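PDB 4JZA: uncharacterized protein from Legionella longbeachae NSW150, which probably hydrolyses the 3-phosphate of phosphatidylinositol 3-phosphate, acting on phosphoinositide lipids in pathogen-host interaction. Local coordinates for residues S51-K54 with A55-L59; E83-L86 with A87-D90; D97-K100 with E101-F105. One frame throughout, in Å; residues are numbered along the deposited sequence.

In the fold
The three contacts are local i to i+3 and i+4 arrangements on helices 41-62 and 95-116 and at the C-terminal end of helix 74-87, running into the loop that follows; the three helices pack against one another. Contact 1 lies about 15 Å from contact 2 and about 17 Å from contact 3, while contacts 2 and 3 are about 11 Å apart, centre to centre. Lys-85 joins contacts 1 and 2, its CD lying 3.6 Å from His-53 CG. Phe-105 of contact 3 meets both others: CE2 is 4.2 Å from Leu-52 CB, and CD1 is 3.5 Å from Cys-84 O. All three are structural packing within a helical bundle.

Contact 1. Residues S51-K54 with A55-L59; sequences SLHK and AFYFL
His-53 and Tyr-57 stand one turn apart on helix 41-62, an i to i+4 aromatic pair whose side chains run side by side and point the same way. His-53 CE1 and Tyr-57 CE1 are 3.6 Å apart, and Tyr-57 CD1 lies over one face of the imidazole, displaced toward its rim. The ring planes are turned 40° against each other, so the pair is oblique. The His-53 ring reaches this position because its CG is anti to the backbone N (chi1 176°), whereas Tyr-57 CG is anti to its own carbonyl carbon (chi1 -84°). Both polar ends converge on Asp-82 of helix 74-87: His-53 NE2 and Tyr-57 OH each hydrogen-bond to its OD1, which ties the two helices together and should limit rotation of both rings. Around the helix, Ala-55 sets its CB 3.4 Å from Leu-52 O and packs outward on Leu-129 and Glu-133 of helix 122-140, where Ser-51 OG also bonds to Glu-133. Lys-54 extends back along the helix to a salt bridge with Asp-50. At the backbone of the aromatic pair, Tyr-57 N donates to His-53 O at 3.2 Å, and one residue on Phe-58 N donates to Lys-54 O at 2.9 Å.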
loop_
_atom_site.group_PDB
_atom_site.type_symbol
_atom_site.label_atom_id
_atom_site.label_comp_id
_atom_site.label_asym_id
_atom_site.label_seq_id
_atom_site.Cartn_x
_atom_site.Cartn_y
_atom_site.Cartn_z
ATOM N N SER A 51 -1.994 13.079 4.892
ATOM C CA SER A 51 -1.193 12.196 4.037
ATOM C C SER A 51 -1.907 11.805 2.749
ATOM O O SER A 51 -1.265 11.655 1.722
ATOM C CB SER A 51 -0.788 10.930 4.803
ATOM O OG SER A 51 0.226 10.237 4.127
ATOM N N LEU A 52 -3.215 11.597 2.822
ATOM C CA LEU A 52 -3.985 11.198 1.658
ATOM C C LEU A 52 -4.188 12.364 0.698
ATOM O O LEU A 52 -4.271 12.190 -0.542
ATOM C CB LEU A 52 -5.335 10.584 2.078
ATOM C CG LEU A 52 -5.235 9.241 2.795
ATOM C CD1 LEU A 52 -6.609 8.799 3.216
ATOM C CD2 LEU A 52 -4.596 8.153 1.948
ATOM N N HIS A 53 -4.318 13.541 1.287
ATOM C CA HIS A 53 -4.348 14.783 0.540
ATOM C C HIS A 53 -3.044 14.819 -0.235
ATOM O O HIS A 53 -3.077 14.794 -1.463
ATOM C CB HIS A 53 -4.538 15.964 1.517
ATOM C CG HIS A 53 -4.493 17.294 0.889
ATOM N ND1 HIS A 53 -3.333 18.016 0.780
ATOM C CD2 HIS A 53 -5.454 18.036 0.308
ATOM C CE1 HIS A 53 -3.579 19.161 0.166
ATOM N NE2 HIS A 53 -4.872 19.213 -0.098
ATOM N N LYS A 54 -1.893 14.784 0.443
ATOM C CA LYS A 54 -0.639 14.709 -0.321
ATOM C C LYS A 54 -0.610 13.531 -1.298
ATOM O O LYS A 54 -0.014 13.636 -2.345
ATOM C CB LYS A 54 0.571 14.597 0.588
ATOM C CG LYS A 54 1.037 15.924 1.159
ATOM C CD LYS A 54 1.832 15.711 2.438
ATOM C CE LYS A 54 2.064 17.041 3.116
ATOM N NZ LYS A 54 2.151 16.873 4.583
ATOM N N ALA A 55 -1.263 12.421 -1.004
ATOM C CA ALA A 55 -1.241 11.347 -1.965
ATOM C C ALA A 55 -2.032 11.672 -3.217
ATOM O O ALA A 55 -1.691 11.202 -4.316
ATOM C CB ALA A 55 -1.742 10.057 -1.358
ATOM N N PHE A 56 -3.118 12.426 -3.058
ATOM C CA PHE A 56 -3.828 12.900 -4.257
ATOM C C PHE A 56 -2.911 13.757 -5.126
ATOM O O PHE A 56 -2.875 13.559 -6.342
ATOM C CB PHE A 56 -5.099 13.687 -3.955
ATOM C CG PHE A 56 -5.842 14.133 -5.184
ATOM C CD1 PHE A 56 -5.371 13.942 -6.419
ATOM C CD2 PHE A 56 -7.028 14.674 -5.077
ATOM C CE1 PHE A 56 -6.060 14.346 -7.538
ATOM C CE2 PHE A 56 -7.741 15.049 -6.197
ATOM C CZ PHE A 56 -7.247 14.896 -7.418
ATOM N N TYR A 57 -2.191 14.693 -4.508
ATOM C CA TYR A 57 -1.274 15.533 -5.236
ATOM C C TYR A 57 -0.199 14.718 -5.922
ATOM O O TYR A 57 0.100 14.967 -7.086
ATOM C CB TYR A 57 -0.639 16.597 -4.350
ATOM C CG TYR A 57 -1.508 17.810 -4.203
ATOM C CD1 TYR A 57 -2.716 17.734 -3.540
ATOM C CD2 TYR A 57 -1.135 19.033 -4.754
ATOM C CE1 TYR A 57 -3.528 18.844 -3.391
ATOM C CE2 TYR A 57 -1.938 20.158 -4.617
ATOM C CZ TYR A 57 -3.135 20.060 -3.920
ATOM O OH TYR A 57 -3.955 21.175 -3.756
ATOM N N PHE A 58 0.368 13.726 -5.251
ATOM C CA PHE A 58 1.341 12.901 -5.937
ATOM C C PHE A 58 0.735 12.286 -7.185
ATOM O O PHE A 58 1.377 12.178 -8.237
ATOM C CB PHE A 58 1.797 11.782 -5.038
ATOM C CG PHE A 58 2.942 10.997 -5.594
ATOM C CD1 PHE A 58 2.709 9.914 -6.397
ATOM C CD2 PHE A 58 4.240 11.340 -5.282
ATOM C CE1 PHE A 58 3.734 9.204 -6.912
ATOM C CE2 PHE A 58 5.291 10.628 -5.791
ATOM C CZ PHE A 58 5.033 9.557 -6.605
ATOM N N LEU A 59 -0.496 11.838 -7.054
ATOM C CA LEU A 59 -1.181 11.099 -8.114
ATOM C C LEU A 59 -1.360 11.981 -9.321
ATOM O O LEU A 59 -1.081 11.580 -10.460
ATOM C CB LEU A 59 -2.530 10.599 -7.582
ATOM C CG LEU A 59 -3.436 9.870 -8.549
ATOM C CD1 LEU A 59 -2.818 8.615 -9.131
ATOM C CD2 LEU A 59 -4.751 9.575 -7.845
#

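Contact 2. Residues E83-L86 with A87-D90; sequences ECKL and ATTD
Thr-88 and Thr-89 both turn OG1 between their own backbone N and carbonyl carbon (chi1 74° and 73°), which directs each hydroxyl back to a carbonyl three residues earlier, on Lys-85 and Leu-86. Thr-88 OG1 donates to Lys-85 O at 2.7 Å, and Thr-89 OG1 donates to Leu-86 O at 3.2 Å, the latter in the carbonyl plane. Each backbone N comes to the same oxygen as its hydroxyl from above the plane of that carbonyl, Thr-88 N at 3.1 Å from Lys-85 O. These i to i+3 bonds come just after the regular i to i+4 bond of helix 74-87 from Ala-87 N to Glu-83 O, 3.0 Å long. The methyls take the other branch: Thr-88 CG2 lies 3.5 Å from Cys-84 O, and Thr-89 CG2 comes within 4.1 Å of Leu-86 CD1 on the exposed side. On the buried side Thr-88 packs against Phe-45 and Val-49 of helix 41-62 and against Phe-105 of helix 95-116, while Lys-85 NZ forms a salt bridge with Asp-50. Two carbonyls are thus each gripped by a backbone N-H and a hydroxyl: threonine hydroxyls supply extra donors where the regular i to i+4 bonds give way to the loop.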
loop_
_atom_site.group_PDB
_atom_site.type_symbol
_atom_site.label_atom_id
_atom_site.label_comp_id
_atom_site.label_asym_id
_atom_site.label_seq_id
_atom_site.Cartn_x
_atom_site.Cartn_y
_atom_site.Cartn_z
ATOM N N GLU A 83 -10.605 21.886 -0.569
ATOM C CA GLU A 83 -11.758 22.268 0.233
ATOM C C GLU A 83 -12.181 21.096 1.079
ATOM O O GLU A 83 -12.571 21.304 2.232
ATOM C CB GLU A 83 -12.937 22.817 -0.581
ATOM C CG GLU A 83 -12.749 24.285 -0.973
ATOM C CD GLU A 83 -13.956 24.889 -1.728
ATOM O OE1 GLU A 83 -15.074 24.831 -1.135
ATOM O OE2 GLU A 83 -13.788 25.421 -2.887
ATOM N N CYS A 84 -12.108 19.878 0.521
ATOM C CA CYS A 84 -12.521 18.676 1.262
ATOM C C CYS A 84 -11.655 18.555 2.500
ATOM O O CYS A 84 -12.122 18.156 3.563
ATOM C CB CYS A 84 -12.355 17.409 0.435
ATOM S SG CYS A 84 -13.452 17.245 -0.986
ATOM N N LYS A 85 -10.378 18.876 2.342
ATOM C CA LYS A 85 -9.452 18.838 3.448
ATOM C C LYS A 85 -9.750 19.904 4.477
ATOM O O LYS A 85 -9.658 19.638 5.661
ATOM C CB LYS A 85 -7.986 18.996 3.014
ATOM C CG LYS A 85 -7.070 18.822 4.225
ATOM C CD LYS A 85 -5.601 18.943 3.935
ATOM C CE LYS A 85 -4.918 19.288 5.247
ATOM N NZ LYS A 85 -3.468 19.364 5.041
ATOM N N LEU A 86 -10.064 21.109 4.031
ATOM C CA LEU A 86 -10.370 22.183 4.965
ATOM C C LEU A 86 -11.644 21.867 5.797
ATOM O O LEU A 86 -11.740 22.226 6.945
ATOM C CB LEU A 86 -10.521 23.501 4.222
ATOM C CG LEU A 86 -10.708 24.680 5.161
ATOM C CD1 LEU A 86 -9.361 25.079 5.745
ATOM C CD2 LEU A 86 -11.370 25.813 4.394
ATOM N N ALA A 87 -12.607 21.177 5.217
ATOM C CA ALA A 87 -13.767 20.765 5.962
ATOM C C ALA A 87 -13.471 19.808 7.137
ATOM O O ALA A 87 -14.264 19.733 8.073
ATOM C CB ALA A 87 -14.785 20.142 5.011
ATOM N N THR A 88 -12.359 19.080 7.094
ATOM C CA THR A 88 -11.974 18.219 8.219
ATOM C C THR A 88 -11.197 18.929 9.362
ATOM O O THR A 88 -10.981 18.337 10.399
ATOM C CB THR A 88 -11.110 17.053 7.733
ATOM O OG1 THR A 88 -9.800 17.552 7.425
ATOM C CG2 THR A 88 -11.761 16.311 6.514
ATOM N N THR A 89 -10.798 20.183 9.205
ATOM C CA THR A 89 -10.112 20.892 10.307
ATOM C C THR A 89 -11.028 21.120 11.512
ATOM O O THR A 89 -10.559 21.206 12.656
ATOM C CB THR A 89 -9.540 22.278 9.913
ATOM O OG1 THR A 89 -10.627 23.196 9.754
ATOM C CG2 THR A 89 -8.651 22.212 8.623
ATOM N N ASP A 90 -12.324 21.224 11.260
ATOM C CA ASP A 90 -13.288 21.337 12.354
ATOM C C ASP A 90 -13.526 20.024 13.118
ATOM O O ASP A 90 -13.820 20.073 14.308
ATOM C CB ASP A 90 -14.634 21.875 11.838
ATOM C CG ASP A 90 -14.590 23.357 11.551
ATOM O OD1 ASP A 90 -13.878 24.081 12.292
ATOM O OD2 ASP A 90 -15.252 23.780 10.575
#

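Contact 3. Residues D97-K100 with E101-F105; sequences DLHK and ELERF
His-99 and Glu-103, one turn apart on helix 95-116, form an i to i+4 histidine-carboxylate hydrogen bond on the more enclosed side of the contact. ND1 of His-99 donates to OE2 of Glu-103 over 2.8 Å, but the bond is bent, with an N-H...O angle of 137°. The oxygen sits at the ring edge, almost in the imidazole plane, and is approached on its anti side; ring and carboxylate planes lie 75° apart. With CG of His-99 anti to the backbone N (chi1 -159°), the ring leans along the helix toward Glu-103, whose CG packs 3.3 Å from His-99 O. Outside the helix, His-99 NE2 bonds to Asp-653 and Glu-103 OE1 to the hydroxyl of Tyr-670, so both groups are held from two ends. The carboxylates at ND1 and NE2 would probably stabilise a protonated imidazole. Leu-98 and Leu-102 pack against Phe-45 of helix 41-62, and Phe-105 against Val-49 of the same helix.

The other side is looser and carries exposed charged chains. Lys-100 runs extended, crossing the Arg-104 side chain at a slant; its CG lies above one face of the guanidinium, toward the rim, and its CE is 3.7 Å from Arg-104 NH2. The like charges end 4.4 Å apart at Lys-100 NZ and Arg-104 NH2. Glu-101, bent at its second torsion, probably offsets them in part: its OE2 and Arg-104 NH1 make a salt bridge of 2.7 Å whose hydrogen-bond geometry is weak.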
loop_
_atom_site.group_PDB
_atom_site.type_symbol
_atom_site.label_atom_id
_atom_site.label_comp_id
_atom_site.label_asym_id
_atom_site.label_seq_id
_atom_site.Cartn_x
_atom_site.Cartn_y
_atom_site.Cartn_z
ATOM N N ASP A 97 -16.407 9.378 15.813
ATOM C CA ASP A 97 -16.842 10.528 15.008
ATOM C C ASP A 97 -15.759 10.795 14.009
ATOM O O ASP A 97 -16.030 11.022 12.863
ATOM C CB ASP A 97 -17.043 11.826 15.849
ATOM C CG ASP A 97 -17.965 11.639 17.085
ATOM O OD1 ASP A 97 -19.113 11.222 16.929
ATOM O OD2 ASP A 97 -17.526 11.915 18.221
ATOM N N LEU A 98 -14.514 10.797 14.477
ATOM C CA LEU A 98 -13.372 11.065 13.625
ATOM C C LEU A 98 -13.159 9.959 12.576
ATOM O O LEU A 98 -12.683 10.228 11.467
ATOM C CB LEU A 98 -12.109 11.242 14.454
ATOM C CG LEU A 98 -12.028 12.314 15.554
ATOM C CD1 LEU A 98 -10.714 12.205 16.295
ATOM C CD2 LEU A 98 -12.170 13.731 15.032
ATOM N N HIS A 99 -13.502 8.720 12.890
ATOM C CA HIS A 99 -13.329 7.684 11.888
ATOM C C HIS A 99 -14.340 7.918 10.782
ATOM O O HIS A 99 -14.075 7.629 9.611
ATOM C CB HIS A 99 -13.400 6.240 12.436
ATOM C CG HIS A 99 -12.740 5.262 11.519
ATOM N ND1 HIS A 99 -13.390 4.705 10.433
ATOM C CD2 HIS A 99 -11.447 4.867 11.421
ATOM C CE1 HIS A 99 -12.541 3.982 9.728
ATOM N NE2 HIS A 99 -11.357 4.059 10.310
ATOM N N LYS A 100 -15.466 8.515 11.132
ATOM C CA LYS A 100 -16.508 8.700 10.153
ATOM C C LYS A 100 -16.110 9.832 9.246
ATOM O O LYS A 100 -16.099 9.656 8.037
ATOM C CB LYS A 100 -17.876 8.917 10.788
ATOM C CG LYS A 100 -19.004 8.754 9.780
ATOM C CD LYS A 100 -20.377 8.638 10.422
ATOM C CE LYS A 100 -21.432 8.236 9.386
ATOM N NZ LYS A 100 -22.712 7.787 10.023
ATOM N N GLU A 101 -15.720 10.965 9.800
ATOM C CA GLU A 101 -15.117 12.026 8.992
ATOM C C GLU A 101 -13.976 11.528 8.060
ATOM O O GLU A 101 -13.908 11.876 6.887
ATOM C CB GLU A 101 -14.592 13.144 9.900
ATOM C CG GLU A 101 -15.692 14.001 10.513
ATOM C CD GLU A 101 -16.686 14.457 9.450
ATOM O OE1 GLU A 101 -16.253 15.002 8.390
ATOM O OE2 GLU A 101 -17.895 14.214 9.673
ATOM N N LEU A 102 -13.081 10.703 8.571
ATOM C CA LEU A 102 -12.083 10.125 7.702
ATOM C C LEU A 102 -12.711 9.338 6.603
ATOM O O LEU A 102 -12.245 9.436 5.483
ATOM C CB LEU A 102 -11.107 9.227 8.460
ATOM C CG LEU A 102 -10.110 8.369 7.634
ATOM C CD1 LEU A 102 -9.234 9.245 6.752
ATOM C CD2 LEU A 102 -9.223 7.546 8.537
ATOM N N GLU A 103 -13.709 8.502 6.903
ATOM C CA GLU A 103 -14.326 7.669 5.840
ATOM C C GLU A 103 -14.941 8.598 4.775
ATOM O O GLU A 103 -14.819 8.361 3.568
ATOM C CB GLU A 103 -15.375 6.730 6.397
ATOM C CG GLU A 103 -14.879 5.524 7.201
ATOM C CD GLU A 103 -15.982 4.784 8.025
ATOM O OE1 GLU A 103 -17.162 4.931 7.710
ATOM O OE2 GLU A 103 -15.703 4.026 8.982
ATOM N N ARG A 104 -15.548 9.695 5.230
ATOM C CA ARG A 104 -16.207 10.611 4.327
ATOM C C ARG A 104 -15.224 11.310 3.411
ATOM O O ARG A 104 -15.491 11.453 2.243
ATOM C CB ARG A 104 -16.949 11.696 5.103
ATOM C CG ARG A 104 -18.330 11.315 5.632
ATOM C CD ARG A 104 -19.100 12.545 6.137
ATOM N NE ARG A 104 -20.410 12.160 6.697
ATOM C CZ ARG A 104 -20.735 12.164 7.992
ATOM N NH1 ARG A 104 -19.853 12.545 8.917
ATOM N NH2 ARG A 104 -21.959 11.792 8.362
ATOM N N PHE A 105 -14.122 11.791 3.974
ATOM C CA PHE A 105 -13.103 12.524 3.229
ATOM C C PHE A 105 -12.437 11.601 2.211
ATOM O O PHE A 105 -12.204 11.974 1.049
ATOM C CB PHE A 105 -12.081 13.154 4.192
ATOM C CG PHE A 105 -10.837 13.647 3.520
ATOM C CD1 PHE A 105 -10.774 14.927 3.009
ATOM C CD2 PHE A 105 -9.716 12.813 3.387
ATOM C CE1 PHE A 105 -9.626 15.369 2.372
ATOM C CE2 PHE A 105 -8.570 13.236 2.736
ATOM C CZ PHE A 105 -8.532 14.515 2.214
#